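Side-chain contacts in putative dihydrodipicolinate synthase family protein (Coccidioides immitis, PDB 3QFE), which is of unestablished function but probably belongs to the dihydrodipicolinate synthase family of TIM-barrel proteins: residues A[28-31]-A[32-35]; A[88-91]-A[92-96]. All coordinates share one frame; numbering follows the deposited sequence.

Contact 1 of 2, residues A[28-31]-A[32-35]; sequences TLDL and ASQE
Asp30 and Ser33 meet through both oxygens of the carboxylate, a compact example of how an N-cap aspartate takes up an amide of the first helical turn, Ser33 N, and a hydroxyl as well. Ser33 N donates to Asp30 OD1 at 3.0 Å in an almost straight bond (173°), and Ser33 OG donates to Asp30 OD2 at 2.8 Å. Both donors approach from the same side, above the carboxylate plane, so one serine holds both oxygens. With CG anti to the backbone N (chi1 179°), the Asp30 side chain folds forward beside its own carbonyl carbon, which brings the carboxylate over the helix start.

The amide one residue earlier, Ala32 N, turns to solvent: a water accepts from it at 2.7 Å and donates to Asp30 OD1, giving that oxygen a second partner. From here the main chain takes over. Gln34 N reaches Asp30 O at 2.9 Å, in the carbonyl plane, and Glu35 N reaches Leu31 O at 2.8 Å, tilted from it. The negative carboxylate beside these N-terminal amides would be favoured by the helix dipole, and Lys285 adds a long, weak ion pair to Asp30 OD2 as well as a weak hydrogen bond to Ser33 OG.

Gln34 bends at chi2 (73°) and sends its amide away from the cap. Its OE1 accepts from Phe21 N and from a second water at 2.8 Å, a water that also takes a weak bond from Asp30 N, while NE2 donates to Val19 O. The buried amide is thus satisfied at both ends. The cap joins strand 28-29, paired antiparallel with strand 22-23, to helix 31-42, and Leu29, Leu31 and Gln34 pack against helix 63-77.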
ATOM      1  N   THR A  28      -7.751 -13.487 -16.300  1.00 34.25           N
ATOM      2  CA  THR A  28      -7.512 -14.211 -15.061  1.00 33.16           C
ATOM      3  C   THR A  28      -6.231 -13.652 -14.511  1.00 32.31           C
ATOM      4  O   THR A  28      -5.477 -12.988 -15.225  1.00 32.41           O
ATOM      5  CB  THR A  28      -7.332 -15.729 -15.304  1.00 34.36           C
ATOM      6  OG1 THR A  28      -6.380 -15.938 -16.363  1.00 34.06           O
ATOM      7  CG2 THR A  28      -8.699 -16.426 -15.680  1.00 34.55           C
ATOM      8  N   LEU A  29      -5.987 -13.890 -13.233  1.00 31.50           N
ATOM      9  CA  LEU A  29      -4.737 -13.489 -12.625  1.00 30.87           C
ATOM     10  C   LEU A  29      -3.569 -14.185 -13.326  1.00 32.04           C
ATOM     11  O   LEU A  29      -3.688 -15.329 -13.753  1.00 33.06           O
ATOM     12  CB  LEU A  29      -4.751 -13.901 -11.162  1.00 29.95           C
ATOM     13  CG  LEU A  29      -5.812 -13.284 -10.248  1.00 28.94           C
ATOM     14  CD1 LEU A  29      -5.630 -13.839  -8.835  1.00 26.57           C
ATOM     15  CD2 LEU A  29      -5.725 -11.770 -10.253  1.00 25.97           C
ATOM     16  N   ASP A  30      -2.444 -13.501 -13.456  1.00 32.09           N
ATOM     17  CA  ASP A  30      -1.211 -14.171 -13.887  1.00 32.69           C
ATOM     18  C   ASP A  30      -0.318 -14.356 -12.651  1.00 31.08           C
ATOM     19  O   ASP A  30       0.517 -13.491 -12.343  1.00 30.73           O
ATOM     20  CB  ASP A  30      -0.502 -13.342 -14.953  1.00 33.21           C
ATOM     21  CG  ASP A  30       0.806 -13.975 -15.429  1.00 35.31           C
ATOM     22  OD1 ASP A  30       1.314 -14.958 -14.840  1.00 38.13           O
ATOM     23  OD2 ASP A  30       1.349 -13.460 -16.412  1.00 40.55           O
ATOM     24  N   LEU A  31      -0.521 -15.465 -11.944  1.00 30.43           N
ATOM     25  CA  LEU A  31       0.142 -15.726 -10.659  1.00 29.44           C
ATOM     26  C   LEU A  31       1.659 -15.963 -10.799  1.00 29.87           C
ATOM     27  O   LEU A  31       2.441 -15.532  -9.950  1.00 29.51           O
ATOM     28  CB  LEU A  31      -0.557 -16.868  -9.894  1.00 29.43           C
ATOM     29  CG  LEU A  31      -2.042 -16.573  -9.516  1.00 30.71           C
ATOM     30  CD1 LEU A  31      -2.803 -17.757  -8.906  1.00 27.61           C
ATOM     31  CD2 LEU A  31      -2.208 -15.316  -8.643  1.00 26.11           C
ATOM     32  N   ALA A  32       2.081 -16.609 -11.883  1.00 30.34           N
ATOM     33  CA  ALA A  32       3.512 -16.805 -12.107  1.00 30.61           C
ATOM     34  C   ALA A  32       4.220 -15.444 -12.199  1.00 30.06           C
ATOM     35  O   ALA A  32       5.237 -15.220 -11.524  1.00 30.47           O
ATOM     36  CB  ALA A  32       3.784 -17.687 -13.355  1.00 30.46           C
ATOM     37  N   SER A  33       3.695 -14.529 -13.008  1.00 29.19           N
ATOM     38  CA  SER A  33       4.292 -13.205 -13.044  1.00 28.59           C
ATOM     39  C   SER A  33       4.156 -12.476 -11.707  1.00 27.91           C
ATOM     40  O   SER A  33       5.108 -11.860 -11.230  1.00 27.40           O
ATOM     41  CB  SER A  33       3.721 -12.386 -14.186  1.00 29.08           C
ATOM     42  OG  SER A  33       3.879 -13.125 -15.387  1.00 30.86           O
ATOM     43  N   GLN A  34       2.972 -12.564 -11.101  1.00 27.11           N
ATOM     44  CA  GLN A  34       2.702 -11.926  -9.828  1.00 25.42           C
ATOM     45  C   GLN A  34       3.701 -12.341  -8.749  1.00 25.02           C
ATOM     46  O   GLN A  34       4.144 -11.508  -7.956  1.00 24.84           O
ATOM     47  CB  GLN A  34       1.278 -12.276  -9.349  1.00 25.40           C
ATOM     48  CG  GLN A  34       0.792 -11.365  -8.249  1.00 25.16           C
ATOM     49  CD  GLN A  34       0.459  -9.981  -8.761  1.00 24.87           C
ATOM     50  OE1 GLN A  34      -0.468  -9.799  -9.551  1.00 27.40           O
ATOM     51  NE2 GLN A  34       1.213  -9.010  -8.335  1.00 25.95           N
ATOM     52  N   GLU A  35       4.008 -13.629  -8.676  1.00 25.30           N
ATOM     53  CA  GLU A  35       4.970 -14.105  -7.690  1.00 26.52           C
ATOM     54  C   GLU A  35       6.385 -13.507  -7.921  1.00 26.50           C
ATOM     55  O   GLU A  35       7.024 -13.064  -6.961  1.00 26.41           O
ATOM     56  CB  GLU A  35       5.036 -15.629  -7.666  1.00 26.93           C
ATOM     57  CG  GLU A  35       5.643 -16.165  -6.380  1.00 31.28           C
ATOM     58  CD  GLU A  35       6.004 -17.636  -6.456  1.00 39.01           C
ATOM     59  OE1 GLU A  35       5.502 -18.303  -7.370  1.00 45.26           O
ATOM     60  OE2 GLU A  35       6.787 -18.142  -5.613  1.00 42.59           O
TER
HETATM   61  O   HOH W   1      -2.045 -11.593 -10.967  1.00 25.40           O
HETATM   62  O   HOH W   2       0.453 -17.654 -13.799  1.00 28.94           O

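Contact 2 of 2, residues A[88-91]-A[92-96]; sequences GAHS and TRQVL
The side-chain amide of Gln94 and the imidazole of His90 are the flat groups here. Gln94 OE1 lies obliquely to the His90 ring and touches the residue at CB, 3.6 Å away. The ring is held from elsewhere, since His90 ND1 is hydrogen-bonded to Ala116 O. The amide instead turns its oxygen to the backbone that leads into the helix, completing a capping box between Ser91, the N-cap residue, and Gln94. In the parallel-stranded barrel this box closes the loop between strand 83-86 and helix 92-105.

Gln94 OE1 is the gathering point. Ser91 N donates to it at 3.0 Å (156°), tilted from the plane of the side-chain carbonyl, and His90 N adds a weaker, more bent bond of 3.0 Å. Ser91 OG donates a weak hydrogen bond to the same oxygen, so two successive amides and a hydroxyl converge on one acceptor. In Gln94, CG lies beside the backbone N, opposite the carbonyl carbon, and the chain then runs out extended, which takes the amide back to those donors.

The reciprocal half of the box is weak but straight: Gln94 N points to Ser91 OG at 3.3 Å, at 168°. Ser91 OG can take this part because it stands between its own backbone N and carbonyl carbon (chi1 67°), turned over the first helical turn. Val95 and Thr92 also touch Phe130 of helix 124-137, which packs alongside. The helix's own bonding begins at once, Val95 N donating to Ser91 O at 3.1 Å. Apolar contact completes the turn, where Ala89 CB packs against Gln94 CB at 3.5 Å and the methyl Val95 CG2 at 3.8 Å.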
ATOM      1  N   GLY A  88     -11.433  -4.280   2.565  1.00 33.97           N
ATOM      2  CA  GLY A  88     -12.622  -3.428   2.585  1.00 35.55           C
ATOM      3  C   GLY A  88     -13.755  -3.867   1.669  1.00 35.75           C
ATOM      4  O   GLY A  88     -13.525  -4.420   0.595  1.00 35.72           O
ATOM      5  N   ALA A  89     -14.980  -3.603   2.106  1.00 36.13           N
ATOM      6  CA  ALA A  89     -16.178  -4.050   1.417  1.00 36.36           C
ATOM      7  C   ALA A  89     -17.329  -3.228   1.912  1.00 37.69           C
ATOM      8  O   ALA A  89     -17.135  -2.276   2.679  1.00 38.85           O
ATOM      9  CB  ALA A  89     -16.432  -5.517   1.699  1.00 35.73           C
ATOM     10  N   HIS A  90     -18.534  -3.614   1.517  1.00 38.14           N
ATOM     11  CA  HIS A  90     -19.723  -2.855   1.880  1.00 39.71           C
ATOM     12  C   HIS A  90     -20.388  -3.229   3.207  1.00 38.62           C
ATOM     13  O   HIS A  90     -20.875  -2.355   3.917  1.00 39.92           O
ATOM     14  CB  HIS A  90     -20.712  -2.874   0.719  1.00 41.24           C
ATOM     15  CG  HIS A  90     -20.126  -2.322  -0.540  1.00 46.69           C
ATOM     16  ND1 HIS A  90     -20.204  -0.984  -0.871  1.00 51.81           N
ATOM     17  CD2 HIS A  90     -19.387  -2.914  -1.512  1.00 49.18           C
ATOM     18  CE1 HIS A  90     -19.568  -0.780  -2.013  1.00 53.49           C
ATOM     19  NE2 HIS A  90     -19.058  -1.932  -2.418  1.00 54.15           N
ATOM     20  N   SER A  91     -20.413  -4.513   3.545  1.00 36.28           N
ATOM     21  CA  SER A  91     -20.995  -4.928   4.825  1.00 35.36           C
ATOM     22  C   SER A  91     -19.960  -5.581   5.744  1.00 33.18           C
ATOM     23  O   SER A  91     -18.913  -6.009   5.296  1.00 32.14           O
ATOM     24  CB  SER A  91     -22.160  -5.885   4.598  1.00 35.50           C
ATOM     25  OG  SER A  91     -21.690  -7.107   4.049  1.00 33.74           O
ATOM     26  N   THR A  92     -20.283  -5.652   7.023  1.00 32.94           N
ATOM     27  CA  THR A  92     -19.487  -6.360   8.016  1.00 32.59           C
ATOM     28  C   THR A  92     -19.296  -7.830   7.644  1.00 32.18           C
ATOM     29  O   THR A  92     -18.222  -8.394   7.845  1.00 32.19           O
ATOM     30  CB  THR A  92     -20.174  -6.271   9.369  1.00 33.65           C
ATOM     31  OG1 THR A  92     -20.473  -4.894   9.637  1.00 35.40           O
ATOM     32  CG2 THR A  92     -19.303  -6.847  10.490  1.00 32.76           C
ATOM     33  N   ARG A  93     -20.328  -8.446   7.076  1.00 32.35           N
ATOM     34  CA  ARG A  93     -20.249  -9.835   6.674  1.00 31.95           C
ATOM     35  C   ARG A  93     -19.159 -10.045   5.614  1.00 31.05           C
ATOM     36  O   ARG A  93     -18.319 -10.937   5.738  1.00 31.06           O
ATOM     37  CB  ARG A  93     -21.617 -10.311   6.178  1.00 32.98           C
ATOM     38  CG  ARG A  93     -21.608 -11.650   5.448  1.00 34.53           C
ATOM     39  CD  ARG A  93     -21.913 -12.823   6.364  1.00 35.73           C
ATOM     40  NE  ARG A  93     -22.275 -13.957   5.530  1.00 37.93           N
ATOM     41  CZ  ARG A  93     -21.432 -14.910   5.141  1.00 39.65           C
ATOM     42  NH1 ARG A  93     -20.155 -14.905   5.546  1.00 40.49           N
ATOM     43  NH2 ARG A  93     -21.868 -15.875   4.346  1.00 38.37           N
ATOM     44  N   GLN A  94     -19.157  -9.203   4.588  1.00 30.85           N
ATOM     45  CA  GLN A  94     -18.146  -9.287   3.535  1.00 29.39           C
ATOM     46  C   GLN A  94     -16.758  -9.021   4.064  1.00 28.85           C
ATOM     47  O   GLN A  94     -15.829  -9.736   3.720  1.00 29.22           O
ATOM     48  CB  GLN A  94     -18.453  -8.304   2.426  1.00 29.61           C
ATOM     49  CG  GLN A  94     -19.643  -8.653   1.580  1.00 29.36           C
ATOM     50  CD  GLN A  94     -20.106  -7.456   0.797  1.00 33.12           C
ATOM     51  OE1 GLN A  94     -19.902  -6.304   1.221  1.00 34.58           O
ATOM     52  NE2 GLN A  94     -20.753  -7.703  -0.338  1.00 28.73           N
ATOM     53  N   VAL A  95     -16.614  -8.009   4.915  1.00 29.54           N
ATOM     54  CA  VAL A  95     -15.321  -7.701   5.525  1.00 28.69           C
ATOM     55  C   VAL A  95     -14.776  -8.867   6.350  1.00 28.73           C
ATOM     56  O   VAL A  95     -13.604  -9.212   6.200  1.00 28.16           O
ATOM     57  CB  VAL A  95     -15.346  -6.370   6.352  1.00 29.91           C
ATOM     58  CG1 VAL A  95     -13.988  -6.128   7.088  1.00 27.15           C
ATOM     59  CG2 VAL A  95     -15.658  -5.181   5.417  1.00 29.17           C
ATOM     60  N   LEU A  96     -15.626  -9.507   7.164  1.00 29.48           N
ATOM     61  CA  LEU A  96     -15.184 -10.658   7.965  1.00 29.72           C
ATOM     62  C   LEU A  96     -14.804 -11.869   7.127  1.00 29.58           C
ATOM     63  O   LEU A  96     -13.846 -12.572   7.436  1.00 29.96           O
ATOM     64  CB  LEU A  96     -16.221 -11.035   9.023  1.00 30.56           C
ATOM     65  CG  LEU A  96     -16.286 -10.000  10.137  1.00 32.02           C
ATOM     66  CD1 LEU A  96     -17.411 -10.380  11.080  1.00 33.31           C
ATOM     67  CD2 LEU A  96     -14.927  -9.837  10.884  1.00 28.89           C
TER

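How the contacts relate
Contacts 1 and 2 are two solutions to the same problem, the start of a helix, met in series along one chain. Their centres lie about 26 Å apart and their nearest atoms about 15 Å, so they do not touch. Each centre is about 19 Å from that of the chain. In contact 1 the carboxylate takes both a helix amide and the hydroxyl of the same residue, aided by water; in contact 2 the side chains of Ser91 and Gln94 each accept from the other residue's amide. Helix 63-77 and strand 83-86 intervene in sequence between them. The modelled calcium ion is bound at Ala315 and Ser318, residues belonging to neither contact.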